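PDB 5BP9: putative methyltransferase protein from Bacteroides fragilis, which binds S-adenosyl-L-homocysteine and probably transfers methyl groups from S-adenosylmethionine to an acceptor substrate. Local coordinates for residues 98-111 and 118-130. Sequence-based numbering, arbitrary orientation. Where two conformers were deposited one is given.
Sequences LAMATGTILDVGAG and ALQESGKEVSAID. With SAH (S-adenosyl-L-homocysteine), chain D.
Ile105 and Asp107 of strand 104-108 alternate with Ser127 and Ile129 of strand 125-130 in parallel hydrogen bonding, the strand axes lying 22° apart; Ser127 N to Ile105 O, at 2.8 Å, is nearly straight at 170°. Beyond Val108 the chain turns: Ile129 O accepts Ala110 N at 3.0 Å and a weaker, bent bond from Gly109 N. Ala110 CB lies 3.6 Å from Ala128 CB, and Met139 of helix 133-142 touches both alanines. Strand 104-108, helix 114-121 and strand 125-130 form the first beta-alpha-beta unit of a Rossmann-like methyltransferase fold, with the glycine-rich turn after the first strand and Asp130 facing the cofactor product. Asp130 provides the evidence: OD1 accepts O2' of the bound S-adenosyl-L-homocysteine and OD2 its O3' (2.6 Å), while Gly111 N reaches OD2 from the anti side, 32° out of the carboxylate plane. Gly109 O accepts the ligand's amino N at 2.7 Å. At the other end Lys124, extended beyond CG, carries NZ to Ala101 O (2.9 Å, in the carbonyl plane), weakly to Leu98 O, and through a water to Ala99 O, gripping the carbonyls where helix 92-100 ends. Leu119 fills the adjoining apolar layer, CD1 meeting Ile105 CG2 tip to tip at 4.1 Å, while the Leu119 and Leu98 side chains cross at about a right angle, their CD2 methyls in contact.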
ATOM      1  N   LEU A  98       0.597  -3.110 -12.865  1.00 14.55           N
ATOM      2  CA  LEU A  98       1.929  -3.576 -13.219  1.00 16.21           C
ATOM      3  C   LEU A  98       2.216  -3.482 -14.704  1.00 16.36           C
ATOM      4  O   LEU A  98       3.294  -3.055 -15.092  1.00 19.97           O
ATOM      5  CB  LEU A  98       2.194  -5.012 -12.724  1.00 17.08           C
ATOM      6  CG  LEU A  98       2.102  -5.265 -11.221  1.00 20.83           C
ATOM      7  CD1 LEU A  98       2.668  -6.638 -10.908  1.00 29.03           C
ATOM      8  CD2 LEU A  98       2.782  -4.191 -10.375  1.00 22.57           C
ATOM      9  N   ALA A  99       1.230  -3.834 -15.530  1.00 16.14           N
ATOM     10  CA  ALA A  99       1.387  -3.752 -16.980  1.00 17.45           C
ATOM     11  C   ALA A  99       1.592  -2.323 -17.490  1.00 18.08           C
ATOM     12  O   ALA A  99       2.284  -2.109 -18.510  1.00 23.09           O
ATOM     13  CB  ALA A  99       0.194  -4.413 -17.651  1.00 22.23           C
HETATM   14  N   MSE A 100       1.016  -1.354 -16.774  1.00 15.65           N
HETATM   15  CA  MSE A 100       1.098   0.066 -17.115  1.00 18.51           C
HETATM   16  C   MSE A 100       2.341   0.754 -16.593  1.00 18.52           C
HETATM   17  O   MSE A 100       2.671   1.838 -17.046  1.00 20.47           O
HETATM   18  CB  MSE A 100      -0.085   0.834 -16.493  1.00 20.86           C
HETATM   19  CG  MSE A 100      -1.352   0.566 -17.241  1.00 24.45           C
HETATM   20 SE   MSE A 100      -2.760   1.324 -16.103  1.00 24.86          SE
HETATM   21  CE  MSE A 100      -2.315   3.179 -16.488  1.00 19.91           C
ATOM     22  N   ALA A 101       3.025   0.128 -15.633  1.00 16.35           N
ATOM     23  CA  ALA A 101       4.150   0.723 -14.965  1.00 16.92           C
ATOM     24  C   ALA A 101       5.339   0.792 -15.904  1.00 16.71           C
ATOM     25  O   ALA A 101       5.729  -0.219 -16.493  1.00 18.69           O
ATOM     26  CB  ALA A 101       4.509  -0.072 -13.727  1.00 17.12           C
ATOM     27  N   THR A 102       5.928   1.985 -16.005  1.00 17.86           N
ATOM     28  CA  THR A 102       7.068   2.199 -16.883  1.00 17.79           C
ATOM     29  C   THR A 102       8.166   2.990 -16.211  1.00 17.62           C
ATOM     30  O   THR A 102       7.972   3.638 -15.179  1.00 18.63           O
ATOM     31  CB  THR A 102       6.676   2.911 -18.210  1.00 18.46           C
ATOM     32  OG1 THR A 102       6.261   4.267 -17.984  1.00 21.57           O
ATOM     33  CG2 THR A 102       5.571   2.160 -18.909  1.00 22.88           C
ATOM     34  N   GLY A 103       9.338   2.950 -16.835  1.00 18.16           N
ATOM     35  CA  GLY A 103      10.480   3.734 -16.360  1.00 19.37           C
ATOM     36  C   GLY A 103      10.985   3.241 -15.010  1.00 15.68           C
ATOM     37  O   GLY A 103      10.906   2.058 -14.675  1.00 17.23           O
ATOM     38  N   THR A 104      11.472   4.180 -14.217  1.00 15.30           N
ATOM     39  CA  THR A 104      11.964   3.853 -12.898  1.00 15.36           C
ATOM     40  C   THR A 104      10.768   3.841 -11.954  1.00 14.04           C
ATOM     41  O   THR A 104      10.047   4.828 -11.836  1.00 15.55           O
ATOM     42  CB  THR A 104      13.018   4.847 -12.436  1.00 16.64           C
ATOM     43  OG1 THR A 104      14.100   4.868 -13.394  1.00 19.29           O
ATOM     44  CG2 THR A 104      13.574   4.438 -11.076  1.00 18.54           C
ATOM     45  N   ILE A 105      10.575   2.696 -11.313  1.00 14.11           N
ATOM     46  CA  ILE A 105       9.345   2.427 -10.548  1.00 13.61           C
ATOM     47  C   ILE A 105       9.642   2.323  -9.049  1.00 14.50           C
ATOM     48  O   ILE A 105      10.613   1.665  -8.656  1.00 14.85           O
ATOM     49  CB  ILE A 105       8.676   1.126 -11.024  1.00 13.97           C
ATOM     50  CG1 ILE A 105       8.351   1.232 -12.524  1.00 13.83           C
ATOM     51  CG2 ILE A 105       7.408   0.811 -10.235  1.00 14.72           C
ATOM     52  CD1 ILE A 105       8.324  -0.117 -13.202  1.00 19.13           C
ATOM     53  N   LEU A 106       8.787   2.966  -8.242  1.00 12.61           N
ATOM     54  CA  LEU A 106       8.795   2.789  -6.786  1.00 11.57           C
ATOM     55  C   LEU A 106       7.617   1.913  -6.365  1.00 11.96           C
ATOM     56  O   LEU A 106       6.447   2.274  -6.612  1.00 13.44           O
ATOM     57  CB  LEU A 106       8.691   4.150  -6.063  1.00 12.16           C
ATOM     58  CG  LEU A 106       8.681   4.075  -4.530  1.00 13.65           C
ATOM     59  CD1 LEU A 106       9.974   3.460  -4.005  1.00 14.23           C
ATOM     60  CD2 LEU A 106       8.445   5.458  -3.946  1.00 15.30           C
ATOM     61  N   ASP A 107       7.928   0.789  -5.738  1.00 11.99           N
ATOM     62  CA  ASP A 107       6.925  -0.106  -5.142  1.00 13.19           C
ATOM     63  C   ASP A 107       6.801   0.229  -3.644  1.00 12.15           C
ATOM     64  O   ASP A 107       7.650  -0.168  -2.834  1.00 12.47           O
ATOM     65  CB  ASP A 107       7.358  -1.564  -5.394  1.00 15.36           C
ATOM     66  CG  ASP A 107       6.378  -2.577  -4.912  1.00 18.06           C
ATOM     67  OD1 ASP A 107       5.297  -2.220  -4.416  1.00 19.29           O
ATOM     68  OD2 ASP A 107       6.725  -3.779  -5.034  1.00 19.57           O
ATOM     69  N   VAL A 108       5.748   0.986  -3.310  1.00 12.40           N
ATOM     70  CA  VAL A 108       5.551   1.500  -1.938  1.00 13.23           C
ATOM     71  C   VAL A 108       4.846   0.443  -1.089  1.00 13.68           C
ATOM     72  O   VAL A 108       3.768  -0.063  -1.459  1.00 14.41           O
ATOM     73  CB  VAL A 108       4.691   2.776  -1.936  1.00 12.59           C
ATOM     74  CG1 VAL A 108       4.510   3.295  -0.524  1.00 15.67           C
ATOM     75  CG2 VAL A 108       5.270   3.849  -2.841  1.00 14.28           C
ATOM     76  N   GLY A 109       5.437   0.130   0.065  1.00 11.36           N
ATOM     77  CA  GLY A 109       4.868  -0.848   0.999  1.00 13.10           C
ATOM     78  C   GLY A 109       4.883  -2.215   0.354  1.00 13.32           C
ATOM     79  O   GLY A 109       3.866  -2.896   0.244  1.00 14.11           O
ATOM     80  N   ALA A 110       6.067  -2.606  -0.113  1.00 12.14           N
ATOM     81  CA  ALA A 110       6.207  -3.741  -1.022  1.00 12.47           C
ATOM     82  C   ALA A 110       6.005  -5.144  -0.405  1.00 13.41           C
ATOM     83  O   ALA A 110       5.866  -6.150  -1.123  1.00 15.06           O
ATOM     84  CB  ALA A 110       7.531  -3.610  -1.733  1.00 12.56           C
ATOM     85  N   GLY A 111       6.020  -5.216   0.926  1.00 13.45           N
ATOM     86  CA  GLY A 111       5.658  -6.444   1.624  1.00 15.68           C
ATOM     87  C   GLY A 111       6.584  -7.592   1.319  1.00 16.02           C
ATOM     88  O   GLY A 111       7.782  -7.473   1.544  1.00 16.68           O
ATOM     89  N   ALA A 118       7.704  -9.427  -9.895  1.00 19.84           N
ATOM     90  CA  ALA A 118       7.010  -9.467 -11.183  1.00 17.66           C
ATOM     91  C   ALA A 118       7.549  -8.416 -12.125  1.00 20.65           C
ATOM     92  O   ALA A 118       7.784  -8.687 -13.305  1.00 23.54           O
ATOM     93  CB  ALA A 118       5.517  -9.312 -11.001  1.00 21.26           C
ATOM     94  N   LEU A 119       7.775  -7.212 -11.608  1.00 17.85           N
ATOM     95  CA  LEU A 119       8.313  -6.148 -12.434  1.00 17.36           C
ATOM     96  C   LEU A 119       9.731  -6.465 -12.929  1.00 20.16           C
ATOM     97  O   LEU A 119      10.039  -6.236 -14.099  1.00 19.75           O
ATOM     98  CB  LEU A 119       8.304  -4.832 -11.694  1.00 16.82           C
ATOM     99  CG  LEU A 119       6.924  -4.278 -11.347  1.00 16.40           C
ATOM    100  CD1 LEU A 119       7.046  -3.244 -10.236  1.00 19.38           C
ATOM    101  CD2 LEU A 119       6.254  -3.696 -12.583  1.00 17.22           C
ATOM    102  N   GLN A 120      10.569  -7.005 -12.050  1.00 19.02           N
ATOM    103  CA  GLN A 120      11.947  -7.371 -12.411  1.00 23.26           C
ATOM    104  C   GLN A 120      11.953  -8.350 -13.535  1.00 32.65           C
ATOM    105  O   GLN A 120      12.736  -8.239 -14.484  1.00 31.31           O
ATOM    106  CB  GLN A 120      12.683  -7.978 -11.231  1.00 23.15           C
ATOM    107  CG  GLN A 120      13.033  -6.928 -10.205  1.00 22.15           C
ATOM    108  CD  GLN A 120      13.876  -7.412  -9.016  1.00 20.67           C
ATOM    109  OE1 GLN A 120      14.267  -6.594  -8.202  1.00 23.31           O
ATOM    110  NE2 GLN A 120      14.185  -8.709  -8.925  1.00 23.19           N
ATOM    111  N   GLU A 121      11.031  -9.288 -13.455  1.00 37.65           N
ATOM    112  CA  GLU A 121      10.918 -10.301 -14.503  1.00 32.19           C
ATOM    113  C   GLU A 121      10.499  -9.775 -15.870  1.00 26.96           C
ATOM    114  O   GLU A 121      10.879 -10.376 -16.902  1.00 30.22           O
ATOM    115  CB  GLU A 121      10.058 -11.463 -13.995  1.00 32.46           C
ATOM    116  CG  GLU A 121      10.913 -12.449 -13.192  1.00 62.45           C
ATOM    117  CD  GLU A 121      10.362 -12.799 -11.817  1.00 40.60           C
ATOM    118  OE1 GLU A 121       9.226 -13.330 -11.766  1.00 56.18           O
ATOM    119  OE2 GLU A 121      11.075 -12.560 -10.790  1.00 48.37           O
ATOM    120  N   SER A 122       9.772  -8.664 -15.903  1.00 25.22           N
ATOM    121  CA  SER A 122       9.478  -7.933 -17.134  1.00 28.29           C
ATOM    122  C   SER A 122      10.689  -7.168 -17.642  1.00 38.32           C
ATOM    123  O   SER A 122      10.600  -6.549 -18.695  1.00 38.09           O
ATOM    124  CB  SER A 122       8.370  -6.902 -16.884  1.00 36.42           C
ATOM    125  OG  SER A 122       7.164  -7.529 -16.541  1.00 43.07           O
ATOM    126  N   GLY A 123      11.778  -7.157 -16.867  1.00 28.47           N
ATOM    127  CA  GLY A 123      12.968  -6.367 -17.162  1.00 28.10           C
ATOM    128  C   GLY A 123      12.867  -4.916 -16.720  1.00 23.25           C
ATOM    129  O   GLY A 123      13.658  -4.080 -17.151  1.00 23.89           O
ATOM    130  N   LYS A 124      11.893  -4.602 -15.853  1.00 21.63           N
ATOM    131  CA  LYS A 124      11.665  -3.224 -15.427  1.00 19.80           C
ATOM    132  C   LYS A 124      12.557  -2.855 -14.240  1.00 18.86           C
ATOM    133  O   LYS A 124      12.987  -3.723 -13.471  1.00 20.44           O
ATOM    134  CB  LYS A 124      10.176  -2.988 -15.108  1.00 18.43           C
ATOM    135  CG  LYS A 124       9.259  -3.092 -16.336  1.00 19.53           C
ATOM    136  CD  LYS A 124       7.786  -2.909 -16.006  1.00 18.23           C
ATOM    137  CE  LYS A 124       6.913  -3.130 -17.224  1.00 18.95           C
ATOM    138  NZ  LYS A 124       5.451  -3.056 -16.931  1.00 20.90           N
ATOM    139  N   GLU A 125      12.811  -1.552 -14.122  1.00 18.24           N
ATOM    140  CA  GLU A 125      13.630  -0.989 -13.052  0.50 17.10           C
ATOM    141  C   GLU A 125      12.732  -0.615 -11.872  1.00 16.52           C
ATOM    142  O   GLU A 125      11.870   0.256 -11.996  1.00 17.91           O
ATOM    143  CB  GLU A 125      14.365   0.244 -13.568  0.50 17.46           C
ATOM    144  CG  GLU A 125      15.378   0.837 -12.608  0.50 21.74           C
ATOM    145  CD  GLU A 125      15.765   2.248 -12.993  0.50 21.10           C
ATOM    146  OE1 GLU A 125      16.670   2.798 -12.343  0.50 31.48           O
ATOM    147  OE2 GLU A 125      15.151   2.803 -13.925  0.50 52.69           O
ATOM    148  N   VAL A 126      12.955  -1.267 -10.734  1.00 15.04           N
ATOM    149  CA  VAL A 126      12.109  -1.076  -9.548  1.00 15.24           C
ATOM    150  C   VAL A 126      12.932  -0.950  -8.266  1.00 15.71           C
ATOM    151  O   VAL A 126      13.941  -1.656  -8.073  1.00 18.20           O
ATOM    152  CB  VAL A 126      11.021  -2.174  -9.421  1.00 18.24           C
ATOM    153  CG1 VAL A 126      11.618  -3.568  -9.348  1.00 21.02           C
ATOM    154  CG2 VAL A 126      10.102  -1.951  -8.222  1.00 16.57           C
ATOM    155  N   SER A 127      12.500  -0.002  -7.424  1.00 13.52           N
ATOM    156  CA  SER A 127      12.973   0.163  -6.059  1.00 12.53           C
ATOM    157  C   SER A 127      11.786  -0.151  -5.165  1.00 13.65           C
ATOM    158  O   SER A 127      10.685   0.336  -5.415  1.00 15.70           O
ATOM    159  CB  SER A 127      13.444   1.607  -5.845  1.00 17.20           C
ATOM    160  OG  SER A 127      14.650   1.867  -6.570  1.00 25.25           O
ATOM    161  N   ALA A 128      11.987  -0.973  -4.144  1.00 13.22           N
ATOM    162  CA  ALA A 128      10.901  -1.349  -3.235  1.00 13.12           C
ATOM    163  C   ALA A 128      11.221  -0.821  -1.830  1.00 14.46           C
ATOM    164  O   ALA A 128      12.366  -0.899  -1.375  1.00 17.20           O
ATOM    165  CB  ALA A 128      10.750  -2.868  -3.237  1.00 14.39           C
ATOM    166  N   ILE A 129      10.203  -0.302  -1.137  1.00 12.71           N
ATOM    167  CA  ILE A 129      10.386   0.192   0.230  1.00 12.60           C
ATOM    168  C   ILE A 129       9.306  -0.385   1.144  1.00 11.79           C
ATOM    169  O   ILE A 129       8.174  -0.670   0.705  1.00 11.95           O
ATOM    170  CB  ILE A 129      10.404   1.731   0.314  1.00 11.22           C
ATOM    171  CG1 ILE A 129       9.057   2.373  -0.057  1.00 11.37           C
ATOM    172  CG2 ILE A 129      11.573   2.314  -0.481  1.00 13.05           C
ATOM    173  CD1 ILE A 129       8.988   3.826   0.342  1.00 13.68           C
ATOM    174  N   ASP A 130       9.663  -0.576   2.406  1.00 11.41           N
ATOM    175  CA  ASP A 130       8.707  -0.982   3.428  1.00 11.09           C
ATOM    176  C   ASP A 130       9.276  -0.615   4.781  1.00 11.99           C
ATOM    177  O   ASP A 130      10.490  -0.589   4.963  1.00 13.46           O
ATOM    178  CB  ASP A 130       8.428  -2.515   3.354  1.00 11.61           C
ATOM    179  CG  ASP A 130       7.071  -2.885   3.897  1.00 12.32           C
ATOM    180  OD1 ASP A 130       6.899  -2.777   5.139  1.00 13.58           O
ATOM    181  OD2 ASP A 130       6.178  -3.268   3.080  1.00 13.16           O
TER
HETATM  182  N   SAH D 303       2.011  -4.152  -1.305  1.00 37.50           N
HETATM  183  CA  SAH D 303       2.036  -5.447  -0.520  1.00 53.00           C
HETATM  184  CB  SAH D 303       1.739  -5.284   0.978  1.00 50.63           C
HETATM  185  CG  SAH D 303       0.459  -4.525   1.331  1.00 39.65           C
HETATM  186  SD  SAH D 303       0.301  -4.354   3.086  1.00 22.99           S
HETATM  187  C   SAH D 303       1.059  -6.433  -1.097  1.00 61.37           C
HETATM  188  O   SAH D 303       0.309  -6.117  -2.015  1.00 39.48           O
HETATM  189  OXT SAH D 303       0.966  -7.589  -0.686  1.00 77.23           O
HETATM  190  C5' SAH D 303       0.914  -2.710   3.352  1.00 19.87           C
HETATM  191  C4' SAH D 303       2.431  -2.662   3.491  1.00 15.88           C
HETATM  192  O4' SAH D 303       2.824  -1.279   3.613  1.00 13.82           O
HETATM  193  C3' SAH D 303       3.024  -3.371   4.706  1.00 12.43           C
HETATM  194  O3' SAH D 303       4.080  -4.266   4.286  1.00 13.96           O
HETATM  195  C2' SAH D 303       3.522  -2.237   5.596  1.00 11.84           C
HETATM  196  O2' SAH D 303       4.597  -2.559   6.456  1.00 13.40           O
HETATM  197  C1' SAH D 303       3.871  -1.166   4.588  1.00 11.94           C
HETATM  198  N9  SAH D 303       3.892   0.228   5.059  1.00 12.85           N
HETATM  199  C8  SAH D 303       3.014   0.806   5.896  1.00 13.85           C
HETATM  200  N7  SAH D 303       3.224   2.071   6.101  1.00 14.53           N
HETATM  201  C5  SAH D 303       4.321   2.359   5.314  1.00 12.45           C
HETATM  202  C6  SAH D 303       5.057   3.529   5.080  1.00 13.22           C
HETATM  203  N6  SAH D 303       4.757   4.710   5.646  1.00 13.80           N
HETATM  204  N1  SAH D 303       6.119   3.467   4.229  1.00 12.77           N
HETATM  205  C2  SAH D 303       6.425   2.279   3.665  1.00 13.35           C
HETATM  206  N3  SAH D 303       5.787   1.105   3.818  1.00 12.70           N
HETATM  207  C4  SAH D 303       4.744   1.200   4.667  1.00 10.72           C
HETATM  208  O   HOH W   1       4.260  -4.081 -19.188  1.00 32.27           O
HETATM  209  O   HOH W   2      11.319  -0.098 -16.247  1.00 21.80           O